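Local atomic coordinates of retinol dehydratase (Spodoptera frugiperda, PDB entry 1X8J), a protein that probably acts as a sulfotransferase-family enzyme, one that dehydrates retinol, and binds calcium. Residues Met44-Tyr49 with Gly108-Asp113; Ala30-Tyr35 with Gln117-Asp122; Leu7-Glu12 with Asn55-Pro60; Ala69-Ser74 with Val192-His197. The protein carries 2 engineered substitutions. All blocks are in the same frame, centred on the assembly; numbering follows the deposited sequence.

Contact 1. Residues Met44-Tyr49 with Gly108-Asp113. With AOI (Androsterone), chain F.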
# COMPACT_ATOMS: atom_id res chain seq x y z
N MET A 44 -17.24 -6.35 6.10
CA MET A 44 -16.81 -4.99 5.76
C MET A 44 -18.01 -4.12 5.41
O MET A 44 -18.72 -4.39 4.44
CB MET A 44 -15.86 -5.01 4.56
CG MET A 44 -14.49 -5.63 4.80
SD MET A 44 -13.40 -4.57 5.77
CE MET A 44 -13.04 -3.29 4.57
N VAL A 45 -18.25 -3.07 6.20
CA VAL A 45 -19.36 -2.16 5.92
C VAL A 45 -18.85 -0.72 5.90
O VAL A 45 -17.91 -0.38 6.62
CB VAL A 45 -20.47 -2.24 6.99
CG1 VAL A 45 -21.07 -3.63 7.03
CG2 VAL A 45 -19.92 -1.84 8.36
N TYR A 46 -19.45 0.11 5.07
CA TYR A 46 -19.07 1.50 5.01
C TYR A 46 -19.50 2.11 6.35
O TYR A 46 -20.62 1.88 6.81
CB TYR A 46 -19.77 2.21 3.85
CG TYR A 46 -19.11 1.98 2.50
CD1 TYR A 46 -19.71 1.19 1.53
CD2 TYR A 46 -17.88 2.57 2.20
CE1 TYR A 46 -19.11 1.01 0.29
CE2 TYR A 46 -17.28 2.40 0.97
CZ TYR A 46 -17.89 1.62 0.01
OH TYR A 46 -17.30 1.46 -1.22
N ARG A 47 -18.60 2.88 6.96
CA ARG A 47 -18.86 3.49 8.27
C ARG A 47 -20.30 3.97 8.50
O ARG A 47 -20.91 3.66 9.52
CB ARG A 47 -17.87 4.64 8.51
CG ARG A 47 -18.01 5.31 9.87
CD ARG A 47 -16.78 6.12 10.25
NE ARG A 47 -16.07 5.49 11.37
CZ ARG A 47 -14.92 4.82 11.26
NH1 ARG A 47 -14.32 4.67 10.08
NH2 ARG A 47 -14.38 4.28 12.35
N PRO A 48 -20.87 4.72 7.54
CA PRO A 48 -22.24 5.21 7.70
C PRO A 48 -23.29 4.13 7.99
O PRO A 48 -24.38 4.44 8.47
CB PRO A 48 -22.51 5.93 6.39
CG PRO A 48 -21.15 6.51 6.06
CD PRO A 48 -20.23 5.34 6.36
N TYR A 49 -22.97 2.87 7.71
CA TYR A 49 -23.92 1.79 7.95
C TYR A 49 -24.29 1.66 9.43
O TYR A 49 -25.42 1.30 9.77
CB TYR A 49 -23.37 0.44 7.47
CG TYR A 49 -24.35 -0.70 7.65
CD1 TYR A 49 -25.48 -0.81 6.84
CD2 TYR A 49 -24.20 -1.62 8.70
CE1 TYR A 49 -26.45 -1.80 7.07
CE2 TYR A 49 -25.16 -2.61 8.94
CZ TYR A 49 -26.28 -2.69 8.12
OH TYR A 49 -27.24 -3.66 8.35
N GLY A 108 -28.18 0.49 0.24
CA GLY A 108 -27.56 1.40 -0.70
C GLY A 108 -27.01 2.68 -0.09
O GLY A 108 -26.03 3.24 -0.59
N PHE A 109 -27.62 3.14 1.00
CA PHE A 109 -27.24 4.38 1.67
C PHE A 109 -25.83 4.43 2.28
O PHE A 109 -25.16 5.46 2.21
CB PHE A 109 -28.26 4.69 2.77
CG PHE A 109 -28.06 3.87 4.03
CD1 PHE A 109 -27.24 4.34 5.06
CD2 PHE A 109 -28.67 2.63 4.17
CE1 PHE A 109 -27.01 3.57 6.21
CE2 PHE A 109 -28.45 1.84 5.32
CZ PHE A 109 -27.62 2.31 6.34
N MET A 110 -25.39 3.33 2.86
CA MET A 110 -24.10 3.29 3.55
C MET A 110 -22.86 3.79 2.81
O MET A 110 -21.87 4.15 3.44
CB MET A 110 -23.84 1.87 4.08
CG MET A 110 -23.42 0.86 3.02
SD MET A 110 -22.74 -0.62 3.79
CE MET A 110 -23.08 -1.85 2.55
N ILE A 111 -22.91 3.83 1.48
CA ILE A 111 -21.74 4.26 0.73
C ILE A 111 -21.54 5.77 0.74
O ILE A 111 -20.50 6.28 0.32
CB ILE A 111 -21.84 3.75 -0.74
CG1 ILE A 111 -20.50 3.94 -1.46
CG2 ILE A 111 -22.97 4.48 -1.47
CD1 ILE A 111 -20.42 3.17 -2.77
N TYR A 112 -22.54 6.48 1.23
CA TYR A 112 -22.48 7.94 1.29
C TYR A 112 -22.44 8.49 2.71
O TYR A 112 -23.27 8.13 3.56
CB TYR A 112 -23.69 8.54 0.57
CG TYR A 112 -23.70 10.04 0.61
CD1 TYR A 112 -22.73 10.78 -0.05
CD2 TYR A 112 -24.68 10.73 1.33
CE1 TYR A 112 -22.73 12.17 -0.02
CE2 TYR A 112 -24.69 12.12 1.38
CZ TYR A 112 -23.71 12.83 0.70
OH TYR A 112 -23.70 14.21 0.70
N ASP A 113 -21.49 9.38 2.97
CA ASP A 113 -21.37 10.00 4.29
C ASP A 113 -21.63 11.51 4.16
O ASP A 113 -20.78 12.26 3.66
CB ASP A 113 -19.97 9.74 4.87
CG ASP A 113 -19.81 10.29 6.28
OD1 ASP A 113 -18.78 9.96 6.93
OD2 ASP A 113 -20.69 11.06 6.75
C1 AOI F . -21.10 7.24 -5.77
C2 AOI F . -20.15 8.33 -5.21
C3 AOI F . -20.70 9.75 -5.48
O3 AOI F . -20.56 9.99 -6.90
C4 AOI F . -22.14 9.91 -5.04
C5 AOI F . -23.08 8.82 -5.61
C6 AOI F . -24.56 9.01 -5.14
C7 AOI F . -25.46 7.94 -5.71
C8 AOI F . -25.00 6.50 -5.36
C9 AOI F . -23.53 6.29 -5.86
C10 AOI F . -22.56 7.37 -5.22
C11 AOI F . -23.08 4.82 -5.53
C12 AOI F . -24.04 3.73 -6.14
C13 AOI F . -25.48 3.96 -5.67
C14 AOI F . -25.91 5.43 -6.00
C15 AOI F . -27.42 5.40 -5.70
C16 AOI F . -27.83 4.11 -6.41
C17 AOI F . -26.58 3.21 -6.42
O17 AOI F . -26.52 2.13 -6.93
C18 AOI F . -25.64 3.57 -4.15
C19 AOI F . -22.50 7.18 -3.66

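Contact 2. Residues Ala30-Tyr35 with Gln117-Asp122. With CA (calcium ion), chain C.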
# COMPACT_ATOMS: atom_id res chain seq x y z
N ALA A 30 -8.81 7.23 -2.05
CA ALA A 30 -9.31 8.45 -2.68
C ALA A 30 -10.80 8.62 -2.45
O ALA A 30 -11.30 9.74 -2.41
CB ALA A 30 -9.00 8.46 -4.17
N PHE A 31 -11.52 7.51 -2.31
CA PHE A 31 -12.94 7.61 -2.07
C PHE A 31 -13.13 8.07 -0.62
O PHE A 31 -12.51 7.54 0.30
CB PHE A 31 -13.63 6.27 -2.31
CG PHE A 31 -15.12 6.38 -2.38
CD1 PHE A 31 -15.73 7.11 -3.39
CD2 PHE A 31 -15.92 5.80 -1.39
CE1 PHE A 31 -17.11 7.27 -3.43
CE2 PHE A 31 -17.31 5.96 -1.42
CZ PHE A 31 -17.90 6.70 -2.44
N PRO A 32 -14.00 9.08 -0.40
CA PRO A 32 -14.28 9.63 0.93
C PRO A 32 -14.71 8.66 2.02
O PRO A 32 -14.19 8.70 3.14
CB PRO A 32 -15.35 10.68 0.65
CG PRO A 32 -15.07 11.10 -0.75
CD PRO A 32 -14.81 9.77 -1.42
N THR A 33 -15.65 7.77 1.71
CA THR A 33 -16.16 6.85 2.71
C THR A 33 -15.17 5.78 3.19
O THR A 33 -14.45 5.18 2.40
CB THR A 33 -17.43 6.16 2.20
OG1 THR A 33 -18.27 7.12 1.54
CG2 THR A 33 -18.21 5.55 3.36
N THR A 34 -15.16 5.55 4.50
CA THR A 34 -14.25 4.57 5.07
C THR A 34 -15.04 3.36 5.57
O THR A 34 -16.27 3.39 5.61
CB THR A 34 -13.43 5.17 6.23
OG1 THR A 34 -14.32 5.65 7.26
CG2 THR A 34 -12.58 6.34 5.73
N TYR A 35 -14.31 2.31 5.96
CA TYR A 35 -14.91 1.07 6.45
C TYR A 35 -14.63 0.76 7.93
O TYR A 35 -13.80 1.40 8.59
CB TYR A 35 -14.39 -0.14 5.67
CG TYR A 35 -14.63 -0.17 4.18
CD1 TYR A 35 -13.63 0.22 3.28
CD2 TYR A 35 -15.81 -0.69 3.66
CE1 TYR A 35 -13.81 0.09 1.89
CE2 TYR A 35 -16.01 -0.83 2.29
CZ TYR A 35 -15.01 -0.44 1.40
OH TYR A 35 -15.21 -0.61 0.05
N GLN A 117 -19.85 15.43 2.43
CA GLN A 117 -20.52 15.83 1.20
C GLN A 117 -19.60 16.51 0.19
O GLN A 117 -19.58 16.13 -0.98
CB GLN A 117 -21.71 16.75 1.50
CG GLN A 117 -22.56 17.06 0.25
CD GLN A 117 -23.71 18.02 0.53
OE1 GLN A 117 -24.47 17.85 1.48
NE2 GLN A 117 -23.85 19.03 -0.33
N GLU A 118 -18.85 17.51 0.63
CA GLU A 118 -17.95 18.25 -0.25
C GLU A 118 -16.90 17.37 -0.93
O GLU A 118 -16.46 17.66 -2.04
CB GLU A 118 -17.19 19.36 0.50
CG GLU A 118 -18.04 20.48 1.09
CD GLU A 118 -18.71 20.09 2.40
OE1 GLU A 118 -19.16 21.02 3.11
OE2 GLU A 118 -18.80 18.87 2.70
N GLU A 119 -16.50 16.30 -0.25
CA GLU A 119 -15.47 15.40 -0.76
C GLU A 119 -15.82 14.47 -1.93
O GLU A 119 -14.93 14.06 -2.67
CB GLU A 119 -14.92 14.54 0.39
CG GLU A 119 -14.07 15.32 1.37
CD GLU A 119 -13.84 14.55 2.66
OE1 GLU A 119 -13.41 13.38 2.60
OE2 GLU A 119 -14.09 15.12 3.75
N TYR A 120 -17.10 14.16 -2.10
CA TYR A 120 -17.48 13.24 -3.16
C TYR A 120 -17.32 13.67 -4.61
O TYR A 120 -16.92 12.85 -5.45
CB TYR A 120 -18.91 12.75 -2.94
CG TYR A 120 -19.00 11.89 -1.72
CD1 TYR A 120 -19.34 12.44 -0.48
CD2 TYR A 120 -18.72 10.53 -1.78
CE1 TYR A 120 -19.39 11.66 0.66
CE2 TYR A 120 -18.76 9.74 -0.65
CZ TYR A 120 -19.10 10.31 0.58
OH TYR A 120 -19.17 9.52 1.71
N ASN A 121 -17.61 14.92 -4.92
CA ASN A 121 -17.49 15.38 -6.30
C ASN A 121 -16.03 15.47 -6.74
O ASN A 121 -15.74 15.55 -7.93
CB ASN A 121 -18.19 16.74 -6.46
CG ASN A 121 -17.39 17.90 -5.88
OD1 ASN A 121 -16.87 17.83 -4.77
ND2 ASN A 121 -17.30 18.98 -6.65
N ASP A 122 -15.12 15.44 -5.78
CA ASP A 122 -13.69 15.53 -6.09
C ASP A 122 -13.11 14.27 -6.72
O ASP A 122 -11.96 14.26 -7.13
CB ASP A 122 -12.90 15.87 -4.83
CG ASP A 122 -13.46 17.08 -4.09
OD1 ASP A 122 -14.03 17.98 -4.75
OD2 ASP A 122 -13.32 17.13 -2.85
CA CA C . -15.52 19.68 -3.75

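Contact 3. Residues Leu7-Glu12 with Asn55-Pro60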
# COMPACT_ATOMS: atom_id res chain seq x y z
N LEU A 7 -35.49 -5.73 20.68
CA LEU A 7 -34.26 -6.56 20.51
C LEU A 7 -33.04 -5.67 20.24
O LEU A 7 -33.06 -4.82 19.34
CB LEU A 7 -34.45 -7.55 19.35
CG LEU A 7 -33.34 -8.56 19.04
CD1 LEU A 7 -32.99 -9.38 20.28
CD2 LEU A 7 -33.81 -9.48 17.92
N PRO A 8 -31.98 -5.83 21.04
CA PRO A 8 -30.77 -5.01 20.85
C PRO A 8 -29.80 -5.57 19.81
O PRO A 8 -29.79 -6.77 19.54
CB PRO A 8 -30.16 -5.00 22.25
CG PRO A 8 -30.45 -6.40 22.72
CD PRO A 8 -31.89 -6.62 22.28
N PHE A 9 -28.99 -4.69 19.24
CA PHE A 9 -28.00 -5.08 18.24
C PHE A 9 -26.87 -5.83 18.95
O PHE A 9 -26.11 -5.26 19.73
CB PHE A 9 -27.46 -3.83 17.54
CG PHE A 9 -26.74 -4.11 16.26
CD1 PHE A 9 -27.40 -4.74 15.21
CD2 PHE A 9 -25.41 -3.77 16.11
CE1 PHE A 9 -26.73 -5.01 14.02
CE2 PHE A 9 -24.73 -4.05 14.92
CZ PHE A 9 -25.40 -4.67 13.88
N PRO A 10 -26.74 -7.14 18.68
CA PRO A 10 -25.72 -8.00 19.28
C PRO A 10 -24.33 -7.93 18.70
O PRO A 10 -23.51 -8.82 18.97
CB PRO A 10 -26.31 -9.38 19.10
CG PRO A 10 -26.86 -9.28 17.73
CD PRO A 10 -27.57 -7.92 17.74
N TYR A 11 -24.02 -6.90 17.92
CA TYR A 11 -22.70 -6.83 17.31
C TYR A 11 -21.85 -5.62 17.65
O TYR A 11 -22.36 -4.51 17.81
CB TYR A 11 -22.82 -6.93 15.79
CG TYR A 11 -23.45 -8.21 15.30
CD1 TYR A 11 -24.51 -8.18 14.39
CD2 TYR A 11 -22.99 -9.45 15.73
CE1 TYR A 11 -25.08 -9.35 13.92
CE2 TYR A 11 -23.56 -10.63 15.26
CZ TYR A 11 -24.61 -10.57 14.35
OH TYR A 11 -25.18 -11.73 13.88
N GLU A 12 -20.55 -5.85 17.76
CA GLU A 12 -19.60 -4.79 18.03
C GLU A 12 -18.88 -4.55 16.70
O GLU A 12 -18.82 -5.45 15.86
CB GLU A 12 -18.56 -5.23 19.07
CG GLU A 12 -19.11 -5.57 20.44
CD GLU A 12 -19.80 -4.39 21.11
OE1 GLU A 12 -19.17 -3.31 21.20
OE2 GLU A 12 -20.97 -4.54 21.54
N ASN A 55 -31.55 -0.57 13.54
CA ASN A 55 -32.88 -0.51 12.94
C ASN A 55 -33.09 -1.62 11.92
O ASN A 55 -34.15 -2.26 11.88
CB ASN A 55 -33.13 0.84 12.28
CG ASN A 55 -33.06 1.99 13.27
OD1 ASN A 55 -33.44 1.84 14.44
ND2 ASN A 55 -32.59 3.15 12.80
N ILE A 56 -32.09 -1.86 11.08
CA ILE A 56 -32.19 -2.90 10.06
C ILE A 56 -32.31 -4.26 10.73
O ILE A 56 -33.16 -5.07 10.36
CB ILE A 56 -30.96 -2.89 9.11
CG1 ILE A 56 -30.99 -1.63 8.25
CG2 ILE A 56 -30.96 -4.13 8.23
CD1 ILE A 56 -29.81 -1.47 7.35
N TYR A 57 -31.48 -4.51 11.73
CA TYR A 57 -31.52 -5.78 12.45
C TYR A 57 -32.93 -6.00 13.02
O TYR A 57 -33.41 -7.13 13.08
CB TYR A 57 -30.49 -5.77 13.59
CG TYR A 57 -30.25 -7.12 14.24
CD1 TYR A 57 -29.55 -8.12 13.56
CD2 TYR A 57 -30.72 -7.39 15.52
CE1 TYR A 57 -29.32 -9.37 14.15
CE2 TYR A 57 -30.51 -8.64 16.12
CZ TYR A 57 -29.80 -9.62 15.42
OH TYR A 57 -29.59 -10.85 16.01
N ASN A 58 -33.60 -4.91 13.40
CA ASN A 58 -34.94 -4.96 13.98
C ASN A 58 -36.07 -4.43 13.10
O ASN A 58 -37.16 -4.17 13.60
CB ASN A 58 -34.97 -4.15 15.29
CG ASN A 58 -34.04 -4.72 16.34
OD1 ASN A 58 -34.26 -5.82 16.83
ND2 ASN A 58 -33.00 -3.96 16.67
N MET A 59 -35.82 -4.26 11.81
CA MET A 59 -36.86 -3.73 10.92
C MET A 59 -38.13 -4.59 10.88
O MET A 59 -38.06 -5.81 10.78
CB MET A 59 -36.32 -3.55 9.50
CG MET A 59 -36.04 -4.86 8.76
SD MET A 59 -35.41 -4.61 7.08
CE MET A 59 -34.20 -5.92 6.98
N PRO A 60 -39.30 -3.96 10.99
CA PRO A 60 -40.56 -4.71 10.95
C PRO A 60 -40.77 -5.30 9.57
O PRO A 60 -40.66 -4.60 8.57
CB PRO A 60 -41.61 -3.66 11.28
CG PRO A 60 -40.86 -2.72 12.19
CD PRO A 60 -39.53 -2.58 11.48

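Contact 4. Residues Ala69-Ser74 with Val192-His197. With A3P (adenosine-3'-5'-diphosphate), chain D.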
# COMPACT_ATOMS: atom_id res chain seq x y z
N ALA A 69 -31.61 -10.78 -2.51
CA ALA A 69 -30.33 -10.64 -1.83
C ALA A 69 -29.19 -11.28 -2.61
O ALA A 69 -29.42 -12.13 -3.48
CB ALA A 69 -30.40 -11.28 -0.43
N SER A 70 -27.98 -10.90 -2.26
CA SER A 70 -26.80 -11.41 -2.95
C SER A 70 -25.59 -10.60 -2.59
O SER A 70 -25.71 -9.48 -2.07
CB SER A 70 -26.97 -11.25 -4.46
OG SER A 70 -26.85 -9.86 -4.80
N TYR A 71 -24.42 -11.17 -2.85
CA TYR A 71 -23.20 -10.41 -2.69
C TYR A 71 -23.22 -9.71 -4.07
O TYR A 71 -23.48 -10.35 -5.09
CB TYR A 71 -21.96 -11.30 -2.59
CG TYR A 71 -20.73 -10.46 -2.47
CD1 TYR A 71 -20.31 -9.97 -1.22
CD2 TYR A 71 -20.05 -10.03 -3.61
CE1 TYR A 71 -19.25 -9.08 -1.12
CE2 TYR A 71 -18.99 -9.13 -3.52
CZ TYR A 71 -18.60 -8.65 -2.27
OH TYR A 71 -17.60 -7.71 -2.18
N GLN A 72 -22.96 -8.40 -4.09
CA GLN A 72 -22.99 -7.60 -5.31
C GLN A 72 -22.37 -8.21 -6.57
O GLN A 72 -21.39 -8.95 -6.51
CB GLN A 72 -22.35 -6.23 -5.06
CG GLN A 72 -20.88 -6.28 -4.68
CD GLN A 72 -20.20 -4.94 -4.86
OE1 GLN A 72 -20.55 -3.96 -4.20
NE2 GLN A 72 -19.23 -4.87 -5.77
N ARG A 73 -22.97 -7.88 -7.72
CA ARG A 73 -22.53 -8.33 -9.04
C ARG A 73 -22.71 -9.83 -9.25
O ARG A 73 -21.92 -10.47 -9.95
CB ARG A 73 -21.06 -7.93 -9.27
CG ARG A 73 -20.74 -6.51 -8.82
CD ARG A 73 -21.64 -5.53 -9.52
NE ARG A 73 -21.38 -5.51 -10.95
CZ ARG A 73 -22.19 -4.96 -11.85
NH1 ARG A 73 -23.33 -4.40 -11.46
NH2 ARG A 73 -21.86 -4.96 -13.13
N SER A 74 -23.76 -10.39 -8.65
CA SER A 74 -24.02 -11.82 -8.77
C SER A 74 -25.30 -12.13 -9.52
O SER A 74 -25.72 -13.29 -9.56
CB SER A 74 -24.08 -12.47 -7.39
OG SER A 74 -22.88 -12.27 -6.67
N VAL A 192 -14.08 -9.72 -10.88
CA VAL A 192 -13.89 -8.94 -12.09
C VAL A 192 -15.03 -7.92 -12.27
O VAL A 192 -14.79 -6.76 -12.60
CB VAL A 192 -13.81 -9.85 -13.34
CG1 VAL A 192 -13.74 -8.99 -14.61
CG2 VAL A 192 -12.59 -10.74 -13.24
N SER A 193 -16.26 -8.36 -12.06
CA SER A 193 -17.41 -7.47 -12.19
C SER A 193 -17.36 -6.35 -11.12
O SER A 193 -17.67 -5.19 -11.41
CB SER A 193 -18.72 -8.25 -12.07
OG SER A 193 -19.84 -7.42 -12.34
N SER A 194 -16.97 -6.69 -9.90
CA SER A 194 -16.90 -5.69 -8.83
C SER A 194 -15.80 -4.67 -9.11
O SER A 194 -15.93 -3.49 -8.76
CB SER A 194 -16.63 -6.34 -7.48
OG SER A 194 -17.76 -7.06 -7.02
N PHE A 195 -14.73 -5.13 -9.74
CA PHE A 195 -13.61 -4.26 -10.08
C PHE A 195 -14.12 -3.18 -11.03
O PHE A 195 -13.92 -1.99 -10.79
CB PHE A 195 -12.51 -5.08 -10.75
CG PHE A 195 -11.45 -4.25 -11.43
CD1 PHE A 195 -10.55 -3.50 -10.70
CD2 PHE A 195 -11.35 -4.25 -12.82
CE1 PHE A 195 -9.53 -2.76 -11.33
CE2 PHE A 195 -10.34 -3.52 -13.47
CZ PHE A 195 -9.43 -2.77 -12.71
N HIS A 196 -14.80 -3.60 -12.10
CA HIS A 196 -15.33 -2.67 -13.09
C HIS A 196 -16.40 -1.77 -12.48
O HIS A 196 -16.45 -0.56 -12.76
CB HIS A 196 -15.91 -3.43 -14.29
CG HIS A 196 -14.86 -4.03 -15.18
ND1 HIS A 196 -14.19 -3.29 -16.13
CD2 HIS A 196 -14.35 -5.28 -15.25
CE1 HIS A 196 -13.32 -4.06 -16.75
NE2 HIS A 196 -13.39 -5.27 -16.23
N HIS A 197 -17.25 -2.35 -11.64
CA HIS A 197 -18.29 -1.59 -10.96
C HIS A 197 -17.61 -0.47 -10.16
O HIS A 197 -18.04 0.68 -10.19
CB HIS A 197 -19.09 -2.52 -10.04
CG HIS A 197 -20.11 -1.81 -9.19
ND1 HIS A 197 -19.86 -1.45 -7.88
CD2 HIS A 197 -21.38 -1.43 -9.45
CE1 HIS A 197 -20.94 -0.87 -7.38
NE2 HIS A 197 -21.88 -0.85 -8.31
P1 A3P D . -20.57 -8.74 -15.55
O1P A3P D . -19.77 -9.97 -15.55
O2P A3P D . -20.96 -8.40 -16.92
O3P A3P D . -19.82 -7.64 -14.91
P2 A3P D . -25.73 -7.37 -10.21
O4P A3P D . -26.03 -8.29 -9.11
O5P A3P D . -26.97 -6.96 -10.88
O6P A3P D . -24.97 -6.19 -9.72
O5' A3P D . -24.82 -8.14 -11.24
C5' A3P D . -24.32 -7.53 -12.41
C4' A3P D . -23.79 -8.61 -13.36
O4' A3P D . -24.94 -9.24 -14.02
C3' A3P D . -22.93 -8.05 -14.47
O3' A3P D . -21.88 -9.02 -14.72
C2' A3P D . -23.97 -7.82 -15.57
O2' A3P D . -23.53 -7.55 -16.91
C1' A3P D . -24.82 -9.08 -15.43
N9 A3P D . -26.14 -8.94 -16.05
C8 A3P D . -27.08 -7.92 -15.91
N7 A3P D . -28.18 -8.09 -16.60
C5 A3P D . -27.97 -9.30 -17.25
C6 A3P D . -28.76 -10.10 -18.18
N6 A3P D . -29.98 -9.75 -18.61
N1 A3P D . -28.21 -11.30 -18.64
C2 A3P D . -26.97 -11.70 -18.23
N3 A3P D . -26.14 -11.03 -17.37
C4 A3P D . -26.70 -9.84 -16.92
O HOH W 1 -17.79 -2.55 -6.82
O HOH W 2 -18.98 -4.45 -13.76

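Contact 1. Residues Met44-Tyr49 with Gly108-Asp113
Met110 lies against Tyr46 and Tyr49, the two tyrosines on either side of the turn that leaves strand 43-46. CG of Met110 sits between its backbone N and carbonyl carbon (chi1 76°), and from there the extended chain runs in to the end of the strand. Met110 SD accepts a weak hydrogen bond from Tyr46 N at 3.6 Å, and it lies 5.0 Å from the centroid of the Tyr49 ring in an oblique Met-aromatic contact. Nearer the backbone, Met110 CB touches Tyr49 CB at 3.7 Å. Ile111, the next residue, runs alongside Tyr46, pointing the same way, and lays CG1 over one face of the ring, 4.0 Å from its centroid, as a CH-pi contact; Ile111 CG2, the other branch, meets C19 of the androsterone at 3.5 Å. Phe109 brings its edge to the turn, with CE1 3.6 Å from Pro48 O, near the ring plane, while its CZ packs on Tyr49.

This buried packing of Met110, Ile111 and Tyr46 is the tight part; the margin at Arg47 and Asp113 is partly exposed and polar. Pro48 CG still rests on Asp113 CB at 3.6 Å, but the Asp113 carboxylate is held by Glu115 N and Lys116. Arg47 leads away to Glu15 and Thr34, leaving its NE 6.9 Å from Asp113 OD1. The contact thus depends on hydrophobic packing and soft sulfur and aromatic interactions; the full charges at its margin are paired elsewhere, and Ile111 packs CG2 on the steroid, beside Gly108, while its CG1 branch is backed by the Tyr46 ring.

Contact 2. Residues Ala30-Tyr35 with Gln117-Asp122
Tyr120 turns its CG away from its own carbonyl carbon (chi1 -67°), which carries the ring off the short helix 117-120 to Thr33, whose OG1 is likewise anti to the carbonyl carbon (chi1 -42°), which places OG1 beside the backbone N, facing the phenol. Tyr120 OH donates to Thr33 OG1 at 2.6 Å, and OG1 comes to the edge of the ring, near its plane. Both hydroxyls have a second partner: Tyr120 OH takes the N-H of Asp113, and Thr33 OG1 is bonded to Ile111 O, so the pair ties both segments to the loop before the helix.

The rest of the ring is packed by carbon. Pro32 CB lies over one face, 3.9 Å from the centroid, while Pro32 CG packs on Glu119 CB at 3.6 Å. Phe31 makes an offset edge-to-face pair with Tyr120: the tyrosine edge is turned toward the Phe31 face, the planes stand at 70°, and Phe31 CZ meets Tyr120 CE2 at 3.6 Å. A leucine in place of Tyr120 would probably leave Thr33 OG1 and the Asp113 N-H each short of a partner and take the flat surface from under Pro32.

Away from the packed ring, the same short segment binds calcium through Glu118 O at 2.8 Å, Asn121 OD1 at 2.5 Å and Asp122 OD1 at 2.5 Å. Phe31 touches the bound androsterone. Phenol, proline and phenylalanine therefore lie between a metal site and a steroid pocket, and the buried hydroxyls are satisfied by one another and by backbone groups, with no charged side chain in their bonding.

Contact 3. Residues Leu7-Glu12 with Asn55-Pro60
Tyr57, on the last turn of helix 50-57, offers its ring to residues 7-11 of the N-terminal segment. Its CG is anti to the backbone N (chi1 -168°), which sends the ring out from the helix and across the path of this segment. Pro10 comes from the opposite direction and sets its CD over one face, 3.8 Å from the centroid, as a CH-pi contact; Pro10 CG extends the cover to the hydroxyl, 3.6 Å from Tyr57 OH. Phe9 stands nearly upright against the tyrosine, the planes at 86°, with its edge toward the Tyr57 face in an offset edge-to-face pair. The touching point lies near the root of the ring, where Phe9 CD1 meets Tyr57 CB at 3.6 Å. Leu7, the first modelled residue and poorly ordered, crosses the ring obliquely and brings CD2 to 3.9 Å from Tyr57 CE2.

Within the first segment Pro10 CG also lies over the centre of the Tyr11 ring, whose hydroxyl is bonded to Ser168 O; Pro10 thus covers a face of each of two tyrosines that meet beside it. A serine in place of Tyr57 would probably strip Pro10 and Phe9 of the surface they rest on and leave the N-terminal segment freer to move.

Asn58, the first residue to leave helical geometry, adds a weak hydrogen bond from ND2 to Leu7 O at 2.8 Å, and ND2 is also weakly bonded to Ala54 O. The Asn58 ND2 to Leu7 O bond is bent (119° at the hydrogen), and the strapping of the N-terminal segment to this helix end rests mainly on aromatic and proline packing at the surface.

Contact 4. Residues Ala69-Ser74 with Val192-His197
Past the end of strand 66-70 the chain bends at Arg73, which takes left-handed backbone angles (phi 67°, psi 33°) and brings its CA to 6.1 Å from the CA of Ser193 on helix 187-200. Arg73 turns CG away from its own carbonyl carbon and bends again at the next two bonds, folding the guanidinium back between helix and nucleotide. Arg73 NE donates to Ser193 OG at 2.8 Å, the oxygen standing at the edge and somewhat out of the guanidinium plane; a weak bond from NH2 reaches the same oxygen. C5' of adenosine-3'-5'-diphosphate lies over one face of the group and His197 CB over the opposite face.

Ser193 OG itself donates to the 3'-phosphate oxygen O3P at 2.6 Å, so a single hydroxyl joins arginine and nucleotide. This is the P-loop-like nucleotide site of the sulfotransferase fold: the turn after the central parallel strand wraps the 5'-phosphate, where Arg73 N and Ser74 N give weak bonds and Arg73 NH1 lies 3.0 Å from O6P, while the helix serves the 3'-phosphate. Thr76 N and Thr77 OG1 continue the grip on the nucleotide.

Gln72 extends its chain to the neighbouring residue of the helix, Ser194. Gln72 NE2 donates to Ser194 OG at 2.9 Å, fairly straight (157°) and close to the amide plane, and Ser194 OG is also bonded to Val190 O. A water beside this pair accepts from Gln72 NE2, donates to Ser194 O and lies in the His197 ring plane, 2.6 Å from His197 ND1. A second water accepts from Arg73 NH2 and donates to Ser193 O, 2.8 Å from the water oxygen, and NH2 reaches Phe310 O as well.

How the contacts relate
Along the chain contact 3 closes before contact 4 opens, while the 44-49 and 108-113 segments of contact 1 both fall between those of contact 2. Contacts 1 and 2, centred 11 Å apart, touch directly: the loop between strand 104-105 and helix 117-120 joins them. Contact 1 also meets contact 3, whose centre is 16 Å away, through Tyr49 and Phe109 on Ile56 of helix 50-57. Contact 4, which joins the end of the central strand of the parallel sheet to helix 187-200, touches none of the others; its nearest atoms lie about 6 Å from contact 1. Contacts 1 and 2 thus border the steroid and calcium sites, contact 4 holds the nucleotide, and contact 3 fastens the N-terminal segment at the surface.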